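Local coordinates for oxysterol-binding protein homolog 1 (Saccharomyces cerevisiae, PDB 5H28), which carries sterols and other lipids between membranes and is targeted to the nucleus-vacuole junction by ankyrin repeats, which bind NVJ1, at residues R197-C202 / D243-K248; T188-F193 / R203-H208. All coordinates share one frame; numbering follows the deposited sequence.

Contacts 1 and 2 lie on the same side of the chain's centre, their own centres about 10 Å apart, and share helix 199-207. Contact 2 pairs that helix with helix 189-196 inside the third predicted ankyrin repeat; contact 1 sets its N-terminal end against helix 241-256, a later helix. They touch directly: the carboxylate oxygen E245 OE2 of contact 1 forms a salt bridge with R203 NH2 of contact 2 at 3.0 Å, D198 N probably donates to F193 O at 3.2 Å across the turn between the paired helices, and M201 and C202 pack against F193. Both contacts belong to the ankyrin domain, the part of the protein that recognises NVJ1.

Contact 1 of 2, residues R197-C202 / D243-K248; sequences RDVIMC and DIELKK
V199 and L246 bring the two backbones within 6.2 Å between their CA atoms, while R197 and D243 stand 7.4 Å apart by the same measure, so the gap is narrower at the helical end of segment 197-202. R197, with positive phi, is the C-prime residue of a Schellman motif that closes the preceding helix. D198 then takes the N-cap position of the next one, and its OD1 accepts from M201 N, which lies well above the carboxylate plane.

A salt bridge spans the wider end. R197 NE donates to D243 OD1 at 3.0 Å in a nearly straight bond, the acceptor lying in the guanidinium plane and the donor reaching the oxygen on its syn side, somewhat out of the carboxylate plane. A second, weak bond runs from R197 NH1 to D243 OD2 at 3.3 Å. The two flat groups are turned 40° from each other, so the pairing is two-pronged but not coplanar. The bend of the arginine chain at chi3 (72°) sets NE off the line of the preceding carbons.

The rest is mainly apolar. L246 CD1 lies 3.9 Å from C202 SG and 4.3 Å from V199 CG2. V199 CG1 borders the glutamate carboxylate, with E245 OE2 at 3.1 Å; the charge of that carboxylate is met by R203 in a salt bridge.

Helix 189-196 adds to the buried side, V194 touching L246 and F193 touching C202. I242 and L249, also of helix 241-256, extend the cover over V199, whereas the other flank of helix 199-207 faces helix 160-167, where M201 packs on F160 and L163.

Contact 2 of 2, residues T188-F193 / R203-H208; sequences TVLHEF and RWLLEH
L190 and L205 mark the closest backbone approach, 6.5 Å between CA atoms, where helix 189-193 and helix 203-207 run nearly antiparallel at 162° with their axes 10.0 Å apart.

L205 carries most of the contact from its side, its CB pointing toward the facing helix. Chi1 (-68°) puts CG anti to the carbonyl carbon; beyond it chi2 (168°) carries CD1, which meets V189, L190 and F193. V189 comes to it tip to tip, CG2 lying 3.8 Å from L205 CD1, and the other methyl, L205 CD2, is 4.1 Å from V189 CG1. F193 crosses the leucine side chain at about a right angle and offers ring atom CD2 to L205 CD1 at 3.8 Å. L190 contributes backbone as well as side chain: its CA is 3.9 Å from L205 CD1, while the CD1 atoms of the two leucines are 4.4 Å apart. L205 CD1 is thus bordered by V189 and F193, one turn apart, with L190 between them in sequence.

L190 also meets L206, the two side chains crossing at about a right angle. L190 CD2 lies 4.0 Å from L206 CD1, but the approach of L190 CD1 to L206 CD2 is too short to be reliable, and the detail of this pair is doubtful.

Across the pair there is no hydrogen bond, and the facing groups are aliphatic branches and one aromatic ring. Two polar side-chain atoms of the segments bond outside the pair: H191 NE2 to K214 O, and W204 NE1 to E164 OE2 of helix 160-167. Between these two segments, which belong to the paired antiparallel helices of an ankyrin repeat, cohesion therefore comes from hydrophobic burial and van der Waals contact.

Contact 1 of 2, residues R197-C202 / D243-K248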
loop_
_atom_site.group_PDB
_atom_site.type_symbol
_atom_site.label_atom_id
_atom_site.label_comp_id
_atom_site.label_asym_id
_atom_site.label_seq_id
_atom_site.Cartn_x
_atom_site.Cartn_y
_atom_site.Cartn_z
ATOM N N ARG A 197 15.112 21.381 12.566
ATOM C CA ARG A 197 14.781 22.731 12.119
ATOM C C ARG A 197 14.675 22.847 10.596
ATOM O O ARG A 197 14.924 23.908 10.017
ATOM C CB ARG A 197 15.794 23.735 12.689
ATOM C CG ARG A 197 15.762 23.782 14.216
ATOM C CD ARG A 197 16.862 24.633 14.839
ATOM N NE ARG A 197 16.660 26.068 14.657
ATOM C CZ ARG A 197 17.327 26.815 13.782
ATOM N NH1 ARG A 197 17.074 28.113 13.691
ATOM N NH2 ARG A 197 18.247 26.264 13.002
ATOM N N ASP A 198 14.298 21.740 9.959
ATOM C CA ASP A 198 14.106 21.681 8.508
ATOM C C ASP A 198 12.620 21.972 8.312
ATOM O O ASP A 198 11.797 21.054 8.308
ATOM C CB ASP A 198 14.434 20.277 7.988
ATOM C CG ASP A 198 14.340 20.166 6.470
ATOM O OD1 ASP A 198 13.707 21.032 5.829
ATOM O OD2 ASP A 198 14.889 19.188 5.919
ATOM N N VAL A 199 12.281 23.246 8.150
ATOM C CA VAL A 199 10.881 23.642 7.998
ATOM C C VAL A 199 10.197 23.095 6.748
ATOM O O VAL A 199 9.025 22.717 6.797
ATOM C CB VAL A 199 10.735 25.179 8.026
ATOM C CG1 VAL A 199 9.261 25.564 8.001
ATOM C CG2 VAL A 199 11.394 25.739 9.281
ATOM N N ILE A 200 10.912 23.045 5.631
ATOM C CA ILE A 200 10.322 22.522 4.408
ATOM C C ILE A 200 9.892 21.071 4.613
ATOM O O ILE A 200 8.787 20.688 4.222
ATOM C CB ILE A 200 11.304 22.619 3.217
ATOM C CG1 ILE A 200 11.491 24.090 2.832
ATOM C CG2 ILE A 200 10.783 21.816 2.029
ATOM C CD1 ILE A 200 12.435 24.307 1.673
ATOM N N MET A 201 10.749 20.265 5.233
ATOM C CA MET A 201 10.388 18.873 5.470
ATOM C C MET A 201 9.207 18.798 6.433
ATOM O O MET A 201 8.315 17.967 6.261
ATOM C CB MET A 201 11.567 18.082 6.039
ATOM C CG MET A 201 11.236 16.614 6.336
ATOM S SD MET A 201 10.684 15.671 4.888
ATOM C CE MET A 201 12.257 15.339 4.116
ATOM N N CYS A 202 9.200 19.657 7.450
ATOM C CA CYS A 202 8.090 19.657 8.398
ATOM C C CYS A 202 6.783 19.935 7.655
ATOM O O CYS A 202 5.789 19.246 7.871
ATOM C CB CYS A 202 8.302 20.709 9.491
ATOM S SG CYS A 202 9.557 20.277 10.719
ATOM N N ASP A 243 13.015 29.570 13.905
ATOM C CA ASP A 243 12.281 29.083 15.064
ATOM C C ASP A 243 10.892 29.705 15.110
ATOM O O ASP A 243 9.912 29.039 15.451
ATOM C CB ASP A 243 13.076 29.412 16.320
ATOM C CG ASP A 243 14.501 28.905 16.233
ATOM O OD1 ASP A 243 14.698 27.675 16.309
ATOM O OD2 ASP A 243 15.419 29.734 16.060
ATOM N N ILE A 244 10.807 30.982 14.763
ATOM C CA ILE A 244 9.521 31.657 14.744
ATOM C C ILE A 244 8.652 31.033 13.653
ATOM O O ILE A 244 7.467 30.775 13.867
ATOM C CB ILE A 244 9.690 33.172 14.478
ATOM C CG1 ILE A 244 10.382 33.827 15.677
ATOM C CG2 ILE A 244 8.335 33.816 14.230
ATOM C CD1 ILE A 244 10.726 35.288 15.470
ATOM N N GLU A 245 9.245 30.784 12.489
ATOM C CA GLU A 245 8.523 30.183 11.372
ATOM C C GLU A 245 7.991 28.812 11.774
ATOM O O GLU A 245 6.839 28.469 11.503
ATOM C CB GLU A 245 9.450 30.029 10.160
ATOM C CG GLU A 245 8.732 29.594 8.882
ATOM C CD GLU A 245 9.679 29.289 7.729
ATOM O OE1 GLU A 245 10.781 29.871 7.681
ATOM O OE2 GLU A 245 9.307 28.476 6.859
ATOM N N LEU A 246 8.841 28.034 12.433
ATOM C CA LEU A 246 8.482 26.694 12.869
ATOM C C LEU A 246 7.345 26.720 13.895
ATOM O O LEU A 246 6.422 25.903 13.836
ATOM C CB LEU A 246 9.718 26.006 13.453
ATOM C CG LEU A 246 9.643 24.499 13.681
ATOM C CD1 LEU A 246 9.207 23.805 12.400
ATOM C CD2 LEU A 246 11.004 23.988 14.128
ATOM N N LYS A 247 7.416 27.655 14.835
ATOM C CA LYS A 247 6.383 27.783 15.856
ATOM C C LYS A 247 5.059 28.152 15.194
ATOM O O LYS A 247 4.017 27.564 15.496
ATOM C CB LYS A 247 6.778 28.856 16.875
ATOM C CG LYS A 247 5.782 29.045 18.008
ATOM C CD LYS A 247 6.287 30.062 19.017
ATOM C CE LYS A 247 5.330 30.212 20.188
ATOM N NZ LYS A 247 5.833 31.182 21.202
ATOM N N LYS A 248 5.104 29.122 14.286
ATOM C CA LYS A 248 3.908 29.561 13.576
ATOM C C LYS A 248 3.303 28.427 12.752
ATOM O O LYS A 248 2.083 28.271 12.704
ATOM C CB LYS A 248 4.244 30.745 12.665
ATOM C CG LYS A 248 4.584 32.020 13.419
ATOM C CD LYS A 248 3.367 32.537 14.172
ATOM C CE LYS A 248 3.702 33.748 15.023
ATOM N NZ LYS A 248 4.664 33.414 16.109
#

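Contact 2 of 2, residues T188-F193 / R203-H208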
loop_
_atom_site.group_PDB
_atom_site.type_symbol
_atom_site.label_atom_id
_atom_site.label_comp_id
_atom_site.label_asym_id
_atom_site.label_seq_id
_atom_site.Cartn_x
_atom_site.Cartn_y
_atom_site.Cartn_z
ATOM N N THR A 188 9.559 9.613 16.244
ATOM C CA THR A 188 8.470 9.972 15.343
ATOM C C THR A 188 9.039 11.022 14.387
ATOM O O THR A 188 9.684 11.987 14.809
ATOM C CB THR A 188 7.276 10.496 16.149
ATOM O OG1 THR A 188 6.867 9.480 17.074
ATOM C CG2 THR A 188 6.108 10.828 15.234
ATOM N N VAL A 189 8.784 10.834 13.098
ATOM C CA VAL A 189 9.369 11.688 12.077
ATOM C C VAL A 189 9.159 13.200 12.154
ATOM O O VAL A 189 10.121 13.954 12.014
ATOM C CB VAL A 189 9.005 11.152 10.665
ATOM C CG1 VAL A 189 7.535 11.359 10.373
ATOM C CG2 VAL A 189 9.889 11.812 9.615
ATOM N N LEU A 190 7.935 13.663 12.378
ATOM C CA LEU A 190 7.722 15.106 12.458
ATOM C C LEU A 190 8.586 15.703 13.567
ATOM O O LEU A 190 9.281 16.699 13.353
ATOM C CB LEU A 190 6.241 15.436 12.706
ATOM C CG LEU A 190 5.904 16.927 12.841
ATOM C CD1 LEU A 190 6.486 17.707 11.660
ATOM C CD2 LEU A 190 4.386 17.106 12.927
ATOM N N HIS A 191 8.550 15.085 14.744
ATOM C CA HIS A 191 9.334 15.561 15.878
ATOM C C HIS A 191 10.814 15.673 15.531
ATOM O O HIS A 191 11.468 16.663 15.871
ATOM C CB HIS A 191 9.155 14.620 17.070
ATOM C CG HIS A 191 7.725 14.410 17.458
ATOM N ND1 HIS A 191 6.800 13.852 16.602
ATOM C CD2 HIS A 191 7.060 14.687 18.605
ATOM C CE1 HIS A 191 5.626 13.794 17.206
ATOM N NE2 HIS A 191 5.756 14.295 18.422
ATOM N N GLU A 192 11.339 14.663 14.845
ATOM C CA GLU A 192 12.743 14.675 14.476
ATOM C C GLU A 192 13.092 15.835 13.559
ATOM O O GLU A 192 14.154 16.429 13.699
ATOM C CB GLU A 192 13.138 13.348 13.828
ATOM C CG GLU A 192 13.051 12.176 14.790
ATOM C CD GLU A 192 13.747 12.465 16.108
ATOM O OE1 GLU A 192 14.963 12.749 16.090
ATOM O OE2 GLU A 192 13.084 12.411 17.165
ATOM N N PHE A 193 12.204 16.185 12.634
ATOM C CA PHE A 193 12.512 17.296 11.747
ATOM C C PHE A 193 12.270 18.654 12.383
ATOM O O PHE A 193 12.809 19.661 11.931
ATOM C CB PHE A 193 11.784 17.130 10.414
ATOM C CG PHE A 193 12.478 16.169 9.498
ATOM C CD1 PHE A 193 13.601 16.570 8.775
ATOM C CD2 PHE A 193 12.071 14.842 9.420
ATOM C CE1 PHE A 193 14.310 15.665 7.997
ATOM C CE2 PHE A 193 12.776 13.924 8.644
ATOM C CZ PHE A 193 13.899 14.337 7.930
ATOM N N ARG A 203 6.790 20.938 6.777
ATOM C CA ARG A 203 5.598 21.284 6.006
ATOM C C ARG A 203 5.157 20.102 5.149
ATOM O O ARG A 203 3.967 19.796 5.068
ATOM C CB ARG A 203 5.870 22.494 5.104
ATOM C CG ARG A 203 6.080 23.806 5.840
ATOM C CD ARG A 203 6.430 24.921 4.857
ATOM N NE ARG A 203 6.766 26.172 5.534
ATOM C CZ ARG A 203 5.886 26.959 6.143
ATOM N NH1 ARG A 203 4.601 26.635 6.162
ATOM N NH2 ARG A 203 6.293 28.066 6.747
ATOM N N TRP A 204 6.118 19.436 4.515
ATOM C CA TRP A 204 5.819 18.287 3.663
ATOM C C TRP A 204 5.176 17.171 4.484
ATOM O O TRP A 204 4.188 16.568 4.073
ATOM C CB TRP A 204 7.102 17.762 3.010
ATOM C CG TRP A 204 6.857 16.762 1.908
ATOM C CD1 TRP A 204 6.730 17.026 0.572
ATOM C CD2 TRP A 204 6.697 15.345 2.052
ATOM N NE1 TRP A 204 6.504 15.862 -0.123
ATOM C CE2 TRP A 204 6.477 14.815 0.760
ATOM C CE3 TRP A 204 6.716 14.472 3.147
ATOM C CZ2 TRP A 204 6.277 13.447 0.534
ATOM C CZ3 TRP A 204 6.516 13.112 2.921
ATOM C CH2 TRP A 204 6.300 12.615 1.623
ATOM N N LEU A 205 5.742 16.898 5.654
ATOM C CA LEU A 205 5.213 15.850 6.512
ATOM C C LEU A 205 3.793 16.166 6.970
ATOM O O LEU A 205 2.923 15.295 6.950
ATOM C CB LEU A 205 6.138 15.650 7.716
ATOM C CG LEU A 205 7.510 15.057 7.374
ATOM C CD1 LEU A 205 8.426 15.180 8.575
ATOM C CD2 LEU A 205 7.357 13.598 6.941
ATOM N N LEU A 206 3.556 17.414 7.365
ATOM C CA LEU A 206 2.232 17.826 7.814
ATOM C C LEU A 206 1.208 17.663 6.700
ATOM O O LEU A 206 0.086 17.222 6.944
ATOM C CB LEU A 206 2.256 19.286 8.280
ATOM C CG LEU A 206 2.743 19.582 9.704
ATOM C CD1 LEU A 206 1.729 19.069 10.707
ATOM C CD2 LEU A 206 4.086 18.948 9.946
ATOM N N GLU A 207 1.591 18.005 5.474
ATOM C CA GLU A 207 0.664 17.883 4.356
ATOM C C GLU A 207 0.413 16.428 3.974
ATOM O O GLU A 207 -0.540 16.126 3.255
ATOM C CB GLU A 207 1.167 18.675 3.140
ATOM C CG GLU A 207 2.515 18.246 2.598
ATOM C CD GLU A 207 2.906 19.012 1.345
ATOM O OE1 GLU A 207 2.221 18.853 0.313
ATOM O OE2 GLU A 207 3.898 19.774 1.396
ATOM N N HIS A 208 1.261 15.525 4.459
ATOM C CA HIS A 208 1.091 14.110 4.158
ATOM C C HIS A 208 0.573 13.273 5.323
ATOM O O HIS A 208 0.773 12.059 5.359
ATOM C CB HIS A 208 2.394 13.513 3.622
ATOM C CG HIS A 208 2.697 13.914 2.214
ATOM N ND1 HIS A 208 3.170 15.164 1.882
ATOM C CD2 HIS A 208 2.532 13.251 1.045
ATOM C CE1 HIS A 208 3.283 15.254 0.569
ATOM N NE2 HIS A 208 2.903 14.107 0.037
#